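Local coordinates for protein terminal oxygenase component of carbazole (Janthinobacterium sp., PDB 7BUG) that catalyses, as the oxygenase part of carbazole 1,9a-dioxygenase, the dioxygenation of carbazole at its angular and adjacent carbons, using a Rieske [2Fe-2S] cluster and a mononuclear iron, at residues L161-I166 and A325-N330; L173-G178 and V363-L368. All coordinates share one frame; numbering follows the deposited sequence. Where two conformers were deposited one is given.

Contact 1 of 2, residues L161-I166 and A325-N330; sequences LGKNQI and ALEGFN
Lys163 reaches from strand 158-167 to Leu326 and Glu327 in the last part of helix 307-327. The contact packs a long helix against the antiparallel sheet of the catalytic domain, a fold of the Bet v 1-like clan. The strand lies at the edge of that sheet within the chain. Lys163 also pairs through its backbone with Gln298 of strand 293-303.

The lysine side chain starts with an apolar contact. Lys163 CB lies 4.2 Å from Leu326 CD1. Leu326 CD1 is also 4.4 Å from Gly162 CA, so one leucine branch rests on two consecutive strand residues. Leu326 is buried and also touches Phe317 of its own helix. Lys163 CG is anti to the backbone N (chi1 -175°), and the chain stays extended from there. This carries the ammonium along and past the leucine to the next helix residue. Lys163 CD passes 3.8 Å from Glu327 OE2, and Lys163 CE comes to 3.6 Å from Glu327 OE2. Lys163 NZ completes a salt bridge to Glu327 OE2 at 3.2 Å. The two side chains cross at about a right angle. NZ meets OE2 on the anti side of the carboxylate, 21° out of its plane. Lys163 NZ also lies 3.1 Å from Glu327 CG, so the ammonium sits beside the glutamate stem as well as its oxygen. Both charged residues are partly exposed, and Glu327 also touches Lys322 of the same helix.

Further along the strand, Gln165 comes back to the same ammonium. Gln165 OE1 accepts a weak hydrogen bond from Lys163 NZ at 3.5 Å.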
loop_
_atom_site.group_PDB
_atom_site.type_symbol
_atom_site.label_atom_id
_atom_site.label_comp_id
_atom_site.label_asym_id
_atom_site.label_seq_id
_atom_site.Cartn_x
_atom_site.Cartn_y
_atom_site.Cartn_z
ATOM N N LEU A 161 -20.889 9.776 30.564
ATOM C CA LEU A 161 -21.184 10.387 29.266
ATOM C C LEU A 161 -19.880 10.334 28.467
ATOM O O LEU A 161 -18.822 10.459 29.075
ATOM C CB LEU A 161 -21.679 11.812 29.489
ATOM C CG LEU A 161 -23.055 11.920 30.150
ATOM C CD1 LEU A 161 -23.299 13.366 30.600
ATOM C CD2 LEU A 161 -24.106 11.458 29.186
ATOM N N GLY A 162 -19.961 10.241 27.152
ATOM C CA GLY A 162 -18.684 10.093 26.444
ATOM C C GLY A 162 -18.701 10.427 24.985
ATOM O O GLY A 162 -19.703 10.922 24.407
ATOM N N LYS A 163 -17.589 10.067 24.370
ATOM C CA LYS A 163 -17.341 10.224 22.937
ATOM C C LYS A 163 -16.420 9.082 22.482
ATOM O O LYS A 163 -15.560 8.682 23.274
ATOM C CB LYS A 163 -16.636 11.567 22.740
ATOM C CG LYS A 163 -16.422 11.910 21.303
ATOM C CD LYS A 163 -15.631 13.158 21.137
ATOM C CE LYS A 163 -15.259 13.279 19.685
ATOM N NZ LYS A 163 -14.264 14.349 19.548
ATOM N N ASN A 164 -16.587 8.621 21.265
ATOM C CA ASN A 164 -15.787 7.505 20.696
ATOM C C ASN A 164 -15.322 7.960 19.317
ATOM O O ASN A 164 -16.104 8.679 18.596
ATOM C CB ASN A 164 -16.594 6.205 20.630
ATOM C CG ASN A 164 -15.742 4.985 20.307
ATOM O OD1 ASN A 164 -14.514 5.032 20.541
ATOM N ND2 ASN A 164 -16.391 3.941 19.793
ATOM N N GLN A 165 -14.101 7.634 18.962
ATOM C CA GLN A 165 -13.655 7.820 17.560
ATOM C C GLN A 165 -12.539 6.836 17.248
ATOM O O GLN A 165 -12.001 6.189 18.149
ATOM C CB GLN A 165 -13.234 9.256 17.320
ATOM C CG GLN A 165 -12.028 9.619 18.105
ATOM C CD GLN A 165 -11.812 11.116 18.117
ATOM O OE1 GLN A 165 -11.981 11.791 19.126
ATOM N NE2 GLN A 165 -11.359 11.599 16.979
ATOM N N ILE A 166 -12.279 6.698 15.980
ATOM C CA ILE A 166 -11.254 5.745 15.467
ATOM C C ILE A 166 -9.998 6.564 15.207
ATOM O O ILE A 166 -10.081 7.592 14.481
ATOM C CB ILE A 166 -11.743 5.031 14.212
ATOM C CG1 ILE A 166 -12.944 4.146 14.555
ATOM C CG2 ILE A 166 -10.645 4.230 13.552
ATOM C CD1 ILE A 166 -13.564 3.494 13.358
ATOM N N ALA A 325 -12.833 19.874 26.857
ATOM C CA ALA A 325 -11.928 18.887 27.490
ATOM C C ALA A 325 -11.763 17.686 26.545
ATOM O O ALA A 325 -10.610 17.448 26.104
ATOM C CB ALA A 325 -12.507 18.481 28.833
ATOM N N LEU A 326 -12.838 16.916 26.309
ATOM C CA LEU A 326 -12.750 15.685 25.473
ATOM C C LEU A 326 -12.203 16.044 24.099
ATOM O O LEU A 326 -11.395 15.290 23.563
ATOM C CB LEU A 326 -14.077 14.951 25.367
ATOM C CG LEU A 326 -14.598 14.384 26.694
ATOM C CD1 LEU A 326 -15.724 13.387 26.413
ATOM C CD2 LEU A 326 -13.489 13.756 27.508
ATOM N N GLU A 327 -12.567 17.211 23.567
ATOM C CA GLU A 327 -12.022 17.641 22.256
ATOM C C GLU A 327 -10.866 18.602 22.481
ATOM O O GLU A 327 -9.739 18.271 22.108
ATOM C CB GLU A 327 -13.161 18.209 21.417
ATOM C CG GLU A 327 -14.106 17.141 20.954
ATOM C CD GLU A 327 -15.464 17.587 20.440
ATOM O OE1 GLU A 327 -15.709 18.802 20.387
ATOM O OE2 GLU A 327 -16.280 16.725 20.104
ATOM N N GLY A 328 -11.095 19.737 23.146
ATOM C CA GLY A 328 -10.130 20.858 23.232
ATOM C C GLY A 328 -8.900 20.583 24.091
ATOM O O GLY A 328 -7.909 21.341 24.011
ATOM N N PHE A 329 -8.910 19.557 24.936
ATOM C CA PHE A 329 -7.687 19.146 25.653
ATOM C C PHE A 329 -7.107 17.890 24.991
ATOM O O PHE A 329 -5.887 17.839 24.656
ATOM C CB PHE A 329 -8.021 18.933 27.127
ATOM C CG PHE A 329 -6.871 18.636 28.019
ATOM C CD1 PHE A 329 -6.138 19.651 28.613
ATOM C CD2 PHE A 329 -6.512 17.324 28.294
ATOM C CE1 PHE A 329 -5.124 19.359 29.509
ATOM C CE2 PHE A 329 -5.452 17.045 29.130
ATOM C CZ PHE A 329 -4.752 18.056 29.742
ATOM N N ASN A 330 -7.953 16.876 24.774
ATOM C CA ASN A 330 -7.406 15.559 24.310
ATOM C C ASN A 330 -7.086 15.514 22.818
ATOM O O ASN A 330 -6.389 14.581 22.405
ATOM C CB ASN A 330 -8.288 14.363 24.683
ATOM C CG ASN A 330 -8.288 14.115 26.174
ATOM O OD1 ASN A 330 -9.358 14.086 26.763
ATOM N ND2 ASN A 330 -7.128 13.937 26.798
#

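Contact 2 of 2, residues L173-G178 and V363-L368; sequences LAVENG and VAWRKL
Val175 and Glu176 of helix 171-179 face Trp365 and Arg366 of helix 360-372. This is a buried helix-helix contact in the catalytic domain. The short segments run at 136° to each other, and their axes come within 10.9 Å.

The apolar part is a CH-pi contact. Val175 CG1 sits over one face of the Trp365 indole, 3.7 Å from the centroid of the five-membered ring. The methyl is displaced toward the rim, with Val175 CG1 3.4 Å from Trp365 CE2. Val175 CG1 is anti to the backbone N (chi1 172°), which turns this methyl onto the ring. Trp365 NE1 is hydrogen-bonded to the hydroxyl of Tyr18, whose ring also meets the indole.

The ionic part is a side-on, two-point salt bridge. Arg366 NH2 donates to Glu176 OE1 at 2.8 Å, and Arg366 NE donates to Glu176 OE2, also at 2.8 Å. Both acceptors lie near the guanidinium plane. The carboxylate is turned 39° from that plane: OE1 is met on its syn side, while OE2 is approached from above the carboxylate plane. Arg366 NH1 forms a salt bridge with Glu353. Glu176 OE2 is also hydrogen-bonded to Tyr18, and OE1 also forms a salt bridge with Arg72 of a neighbouring subunit, a residue that binds the Rieske cluster.

A leucine in place of Arg366 would probably leave Glu176 with only Tyr18 and Arg72 of the neighbouring subunit among these partners, its carboxylate less firmly fixed in rotation, and Glu353 without this mate.

Glu176 is thus a buried acid with two arginines and a tyrosine around it. This setting is likely to favour its ionised form, and it ties the helix pair to the subunit interface.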
loop_
_atom_site.group_PDB
_atom_site.type_symbol
_atom_site.label_atom_id
_atom_site.label_comp_id
_atom_site.label_asym_id
_atom_site.label_seq_id
_atom_site.Cartn_x
_atom_site.Cartn_y
_atom_site.Cartn_z
ATOM N N LEU A 173 0.495 2.770 21.897
ATOM C CA LEU A 173 1.016 4.169 21.828
ATOM C C LEU A 173 0.004 5.103 22.504
ATOM O O LEU A 173 0.397 6.013 23.206
ATOM C CB LEU A 173 1.234 4.507 20.350
ATOM C CG LEU A 173 2.249 3.629 19.623
ATOM C CD1 LEU A 173 2.408 4.096 18.172
ATOM C CD2 LEU A 173 3.572 3.596 20.369
ATOM N N ALA A 174 -1.294 4.798 22.402
ATOM C CA ALA A 174 -2.378 5.553 23.040
ATOM C C ALA A 174 -2.336 5.375 24.570
ATOM O O ALA A 174 -2.395 6.346 25.331
ATOM C CB ALA A 174 -3.711 5.080 22.478
ATOM N N VAL A 175 -2.203 4.115 25.039
ATOM C CA VAL A 175 -2.140 3.837 26.491
ATOM C C VAL A 175 -0.973 4.605 27.089
ATOM O O VAL A 175 -1.125 5.254 28.154
ATOM C CB VAL A 175 -1.956 2.341 26.771
ATOM C CG1 VAL A 175 -1.691 2.107 28.255
ATOM C CG2 VAL A 175 -3.192 1.576 26.355
ATOM N N GLU A 176 0.186 4.535 26.439
ATOM C CA GLU A 176 1.420 5.103 27.029
ATOM C C GLU A 176 1.301 6.613 27.042
ATOM O O GLU A 176 1.635 7.188 28.089
ATOM C CB GLU A 176 2.650 4.564 26.340
ATOM C CG GLU A 176 2.784 3.083 26.582
ATOM C CD GLU A 176 4.093 2.482 26.114
ATOM O OE1 GLU A 176 5.058 3.280 25.744
ATOM O OE2 GLU A 176 4.207 1.256 26.141
ATOM N N ASN A 177 0.757 7.191 25.982
ATOM C CA ASN A 177 0.492 8.650 25.916
ATOM C C ASN A 177 -0.446 9.042 27.067
ATOM O O ASN A 177 -0.233 10.104 27.669
ATOM C CB ASN A 177 -0.100 9.018 24.573
ATOM C CG ASN A 177 -0.767 10.383 24.567
ATOM O OD1 ASN A 177 -0.075 11.386 24.651
ATOM N ND2 ASN A 177 -2.074 10.387 24.336
ATOM N N GLY A 178 -1.463 8.237 27.335
ATOM C CA GLY A 178 -2.399 8.550 28.417
ATOM C C GLY A 178 -1.722 8.551 29.784
ATOM O O GLY A 178 -2.035 9.434 30.647
ATOM N N VAL A 363 6.914 1.953 32.269
ATOM C CA VAL A 363 7.579 0.640 32.421
ATOM C C VAL A 363 6.784 -0.200 33.431
ATOM O O VAL A 363 6.613 -1.376 33.183
ATOM C CB VAL A 363 9.050 0.832 32.808
ATOM C CG1 VAL A 363 9.662 -0.403 33.421
ATOM C CG2 VAL A 363 9.831 1.283 31.573
ATOM N N ALA A 364 6.246 0.387 34.473
ATOM C CA ALA A 364 5.428 -0.386 35.444
ATOM C C ALA A 364 4.191 -0.929 34.729
ATOM O O ALA A 364 3.856 -2.085 34.950
ATOM C CB ALA A 364 5.056 0.483 36.604
ATOM N N TRP A 365 3.533 -0.108 33.901
ATOM C CA TRP A 365 2.378 -0.575 33.101
ATOM C C TRP A 365 2.802 -1.722 32.179
ATOM O O TRP A 365 2.064 -2.719 32.064
ATOM C CB TRP A 365 1.742 0.592 32.314
ATOM C CG TRP A 365 1.115 0.159 31.026
ATOM C CD1 TRP A 365 1.596 0.414 29.784
ATOM C CD2 TRP A 365 -0.098 -0.592 30.827
ATOM N NE1 TRP A 365 0.827 -0.158 28.836
ATOM C CE2 TRP A 365 -0.225 -0.772 29.439
ATOM C CE3 TRP A 365 -1.074 -1.129 31.679
ATOM C CZ2 TRP A 365 -1.300 -1.412 28.853
ATOM C CZ3 TRP A 365 -2.147 -1.760 31.095
ATOM C CH2 TRP A 365 -2.240 -1.907 29.723
ATOM N N ARG A 366 3.935 -1.594 31.493
ATOM C CA ARG A 366 4.372 -2.589 30.493
ATOM C C ARG A 366 4.582 -3.933 31.202
ATOM O O ARG A 366 4.224 -5.000 30.657
ATOM C CB ARG A 366 5.614 -2.159 29.737
ATOM C CG ARG A 366 5.437 -0.893 28.906
ATOM C CD ARG A 366 6.777 -0.665 28.198
ATOM N NE ARG A 366 6.693 0.470 27.283
ATOM C CZ ARG A 366 7.771 1.037 26.746
ATOM N NH1 ARG A 366 8.977 0.529 26.992
ATOM N NH2 ARG A 366 7.596 2.028 25.889
ATOM N N LYS A 367 5.132 -3.861 32.413
ATOM C CA LYS A 367 5.369 -5.083 33.224
ATOM C C LYS A 367 4.046 -5.643 33.728
ATOM O O LYS A 367 3.860 -6.869 33.674
ATOM C CB LYS A 367 6.298 -4.700 34.369
ATOM C CG LYS A 367 7.709 -4.377 33.917
ATOM C CD LYS A 367 8.714 -4.405 35.074
ATOM C CE LYS A 367 9.221 -3.053 35.498
ATOM N NZ LYS A 367 10.595 -2.821 34.984
ATOM N N LEU A 368 3.191 -4.792 34.252
ATOM C CA LEU A 368 1.862 -5.244 34.750
ATOM C C LEU A 368 1.133 -5.931 33.593
ATOM O O LEU A 368 0.569 -7.043 33.751
ATOM C CB LEU A 368 1.070 -4.043 35.249
ATOM C CG LEU A 368 -0.326 -4.486 35.651
ATOM C CD1 LEU A 368 -0.445 -4.578 37.146
ATOM C CD2 LEU A 368 -1.394 -3.622 35.049
#

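How the contacts relate
Contacts 1 and 2 belong to one catalytic domain. Their centres are about 20 Å apart, their nearest atoms about 6 Å, and they do not touch. Strand 158-167 of contact 1 runs on to helix 171-179 of contact 2. Helix 307-327 then precedes helix 360-372, so the segments alternate along the chain. Contact 1 joins a sheet edge to the last part of helix 307-327, whereas contact 2 joins two helices. Each has a side chain about 11 Å from the Fe(II) ion, Leu326 in contact 1 and Glu176 in contact 2. Together they tie the early part of the domain to its late helices, and only contact 2 reaches another subunit.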